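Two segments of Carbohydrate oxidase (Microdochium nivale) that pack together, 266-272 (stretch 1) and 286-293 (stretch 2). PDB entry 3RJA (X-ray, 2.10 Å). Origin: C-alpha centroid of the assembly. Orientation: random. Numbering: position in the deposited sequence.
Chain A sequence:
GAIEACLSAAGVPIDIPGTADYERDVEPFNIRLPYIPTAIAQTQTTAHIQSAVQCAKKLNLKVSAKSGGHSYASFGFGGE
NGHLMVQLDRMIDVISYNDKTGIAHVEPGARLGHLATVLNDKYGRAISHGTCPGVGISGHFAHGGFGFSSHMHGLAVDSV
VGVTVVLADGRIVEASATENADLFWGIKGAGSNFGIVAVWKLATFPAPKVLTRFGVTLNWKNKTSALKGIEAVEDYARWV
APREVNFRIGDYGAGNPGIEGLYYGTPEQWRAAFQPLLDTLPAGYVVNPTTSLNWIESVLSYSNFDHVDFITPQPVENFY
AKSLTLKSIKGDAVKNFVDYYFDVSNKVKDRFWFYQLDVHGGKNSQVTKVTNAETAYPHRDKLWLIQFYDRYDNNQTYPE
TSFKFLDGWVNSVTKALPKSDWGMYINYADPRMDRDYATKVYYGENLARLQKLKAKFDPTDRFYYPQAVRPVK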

# COMPACT_ATOMS: atom_id res chain seq x y z
N THR A 266 16.53 22.02 -2.30
CA THR A 266 16.31 22.97 -3.41
C THR A 266 16.58 22.33 -4.77
O THR A 266 17.26 21.29 -4.84
CB THR A 266 17.25 24.19 -3.27
OG1 THR A 266 18.60 23.75 -3.46
CG2 THR A 266 17.10 24.84 -1.87
N PRO A 267 16.08 22.95 -5.86
CA PRO A 267 16.39 22.44 -7.20
C PRO A 267 17.89 22.30 -7.51
O PRO A 267 18.30 21.36 -8.23
CB PRO A 267 15.74 23.47 -8.12
CG PRO A 267 14.63 24.08 -7.30
CD PRO A 267 15.12 24.08 -5.89
N GLU A 268 18.71 23.19 -6.97
CA GLU A 268 20.16 23.15 -7.24
C GLU A 268 20.81 22.00 -6.46
O GLU A 268 21.70 21.33 -6.98
CB GLU A 268 20.85 24.49 -6.89
CG GLU A 268 20.40 25.72 -7.75
CD GLU A 268 18.93 26.19 -7.51
OE1 GLU A 268 18.35 26.02 -6.39
OE2 GLU A 268 18.34 26.75 -8.46
N GLN A 269 20.35 21.78 -5.22
CA GLN A 269 20.82 20.64 -4.43
C GLN A 269 20.37 19.33 -5.08
O GLN A 269 21.12 18.36 -5.10
CB GLN A 269 20.31 20.71 -3.00
CG GLN A 269 20.98 21.79 -2.17
CD GLN A 269 20.21 22.12 -0.91
OE1 GLN A 269 18.98 22.11 -0.88
NE2 GLN A 269 20.95 22.46 0.13
N TRP A 270 19.15 19.31 -5.62
CA TRP A 270 18.69 18.11 -6.32
C TRP A 270 19.65 17.76 -7.45
O TRP A 270 20.17 16.62 -7.53
CB TRP A 270 17.23 18.20 -6.84
CG TRP A 270 17.00 17.05 -7.80
CD1 TRP A 270 16.88 15.73 -7.47
CD2 TRP A 270 17.01 17.12 -9.22
NE1 TRP A 270 16.77 14.96 -8.61
CE2 TRP A 270 16.85 15.79 -9.70
CE3 TRP A 270 17.11 18.17 -10.15
CZ2 TRP A 270 16.79 15.48 -11.06
CZ3 TRP A 270 17.04 17.88 -11.50
CH2 TRP A 270 16.87 16.54 -11.95
N ARG A 271 19.88 18.73 -8.34
CA ARG A 271 20.71 18.49 -9.53
C ARG A 271 22.10 17.96 -9.16
O ARG A 271 22.55 16.96 -9.72
CB ARG A 271 20.80 19.74 -10.42
CG ARG A 271 21.57 19.53 -11.71
CD ARG A 271 20.88 18.48 -12.56
NE ARG A 271 21.48 18.25 -13.88
CZ ARG A 271 20.97 18.72 -15.02
NH1 ARG A 271 19.88 19.48 -15.02
NH2 ARG A 271 21.57 18.44 -16.18
N ALA A 272 22.74 18.60 -8.19
CA ALA A 272 24.05 18.15 -7.73
C ALA A 272 23.95 16.71 -7.22
O ALA A 272 24.79 15.89 -7.54
CB ALA A 272 24.58 19.08 -6.63
N VAL A 286 16.15 13.62 -21.24
CA VAL A 286 15.92 15.05 -21.07
C VAL A 286 15.42 15.31 -19.65
O VAL A 286 14.36 14.79 -19.26
CB VAL A 286 14.86 15.62 -22.08
CG1 VAL A 286 14.59 17.13 -21.80
CG2 VAL A 286 15.28 15.42 -23.53
N VAL A 287 16.17 16.10 -18.89
CA VAL A 287 15.73 16.56 -17.59
C VAL A 287 14.56 17.56 -17.73
O VAL A 287 14.70 18.61 -18.37
CB VAL A 287 16.88 17.24 -16.82
CG1 VAL A 287 16.39 17.70 -15.44
CG2 VAL A 287 18.06 16.28 -16.68
N ASN A 288 13.41 17.21 -17.15
CA ASN A 288 12.25 18.10 -17.13
C ASN A 288 12.52 19.31 -16.21
O ASN A 288 13.32 19.21 -15.27
CB ASN A 288 11.01 17.34 -16.62
CG ASN A 288 10.81 15.98 -17.27
OD1 ASN A 288 11.14 15.75 -18.45
ND2 ASN A 288 10.24 15.05 -16.50
N PRO A 289 11.83 20.44 -16.46
CA PRO A 289 11.90 21.52 -15.46
C PRO A 289 11.51 21.01 -14.06
O PRO A 289 10.60 20.19 -13.93
CB PRO A 289 10.83 22.54 -15.95
CG PRO A 289 10.57 22.20 -17.38
CD PRO A 289 10.90 20.75 -17.58
N THR A 290 12.18 21.47 -13.02
CA THR A 290 11.82 21.09 -11.65
C THR A 290 10.61 21.92 -11.21
O THR A 290 10.30 22.94 -11.83
CB THR A 290 12.96 21.39 -10.68
OG1 THR A 290 13.36 22.75 -10.85
CG2 THR A 290 14.17 20.46 -10.90
N THR A 291 9.91 21.49 -10.16
CA THR A 291 8.91 22.36 -9.51
C THR A 291 9.20 22.46 -8.03
O THR A 291 9.36 21.43 -7.34
CB THR A 291 7.49 21.80 -9.64
OG1 THR A 291 7.31 21.30 -10.96
CG2 THR A 291 6.44 22.88 -9.33
N SER A 292 9.24 23.70 -7.54
CA SER A 292 9.44 23.99 -6.13
C SER A 292 8.13 23.93 -5.36
O SER A 292 7.13 24.52 -5.78
CB SER A 292 10.15 25.34 -5.95
OG SER A 292 11.42 25.29 -6.62
N LEU A 293 8.14 23.21 -4.25
CA LEU A 293 6.88 22.89 -3.55
C LEU A 293 7.09 22.92 -2.06
O LEU A 293 8.19 22.61 -1.57
CB LEU A 293 6.39 21.47 -3.92
CG LEU A 293 6.09 21.12 -5.38
CD1 LEU A 293 6.10 19.62 -5.60
CD2 LEU A 293 4.77 21.72 -5.83

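The start of a helix packs against an extended segment through a small van der Waals contact, with no hydrogen bond crossing between the two stretches and 267 Å² buried in total. The helix runs from Pro 267 through Ala 272 and continues beyond; its first turn is held by backbone bonds such as Trp 270 N to Thr 266 O (2.8 Å). Thr 266 caps its start: Gln 269 N donates to Thr 266 OG1 (3.2 Å), while Thr 266 N donates to Gln 269 OE1 (2.8 Å), so each residue's side chain meets the other's backbone. Pro 267, which has no amide hydrogen to offer, costs the helix nothing in this first turn, where such hydrogens lack a partner one turn back. The backbones come closest at Pro 267 and Thr 290, whose CA atoms lie 6.5 Å apart. Stretch 2 has strand near both ends, around Val 286 and Leu 293. The CA-to-CB bond of Pro 267 points toward it, and the ring touches two hydroxyl-bearing side chains, with CB 3.7 Å from Thr 290 OG1 and CG 3.5 Å from Ser 292 OG; carbon meets oxygen here, so these are packing contacts. One turn on is the buried Trp 270, whose CA-to-CB bond also points toward stretch 2. Its CE3 lies 3.8 Å from Thr 290 CG2, and its CH2 lies 3.7 Å from Val 287 CG1, which sits at the ring edge, near its plane. Thr 290 thus touches both Pro 267 and Trp 270, its hydroxyl near the first and its methyl near the second. The CA-to-CB bond of Arg 271 points sideways to stretch 2, but the end of the side chain comes nearer: Arg 271 NH1 is 3.9 Å from Val 287 CG1, and Val 287 CG2 lies over one face of the flat guanidinium, while NE hydrogen-bonds elsewhere in the structure.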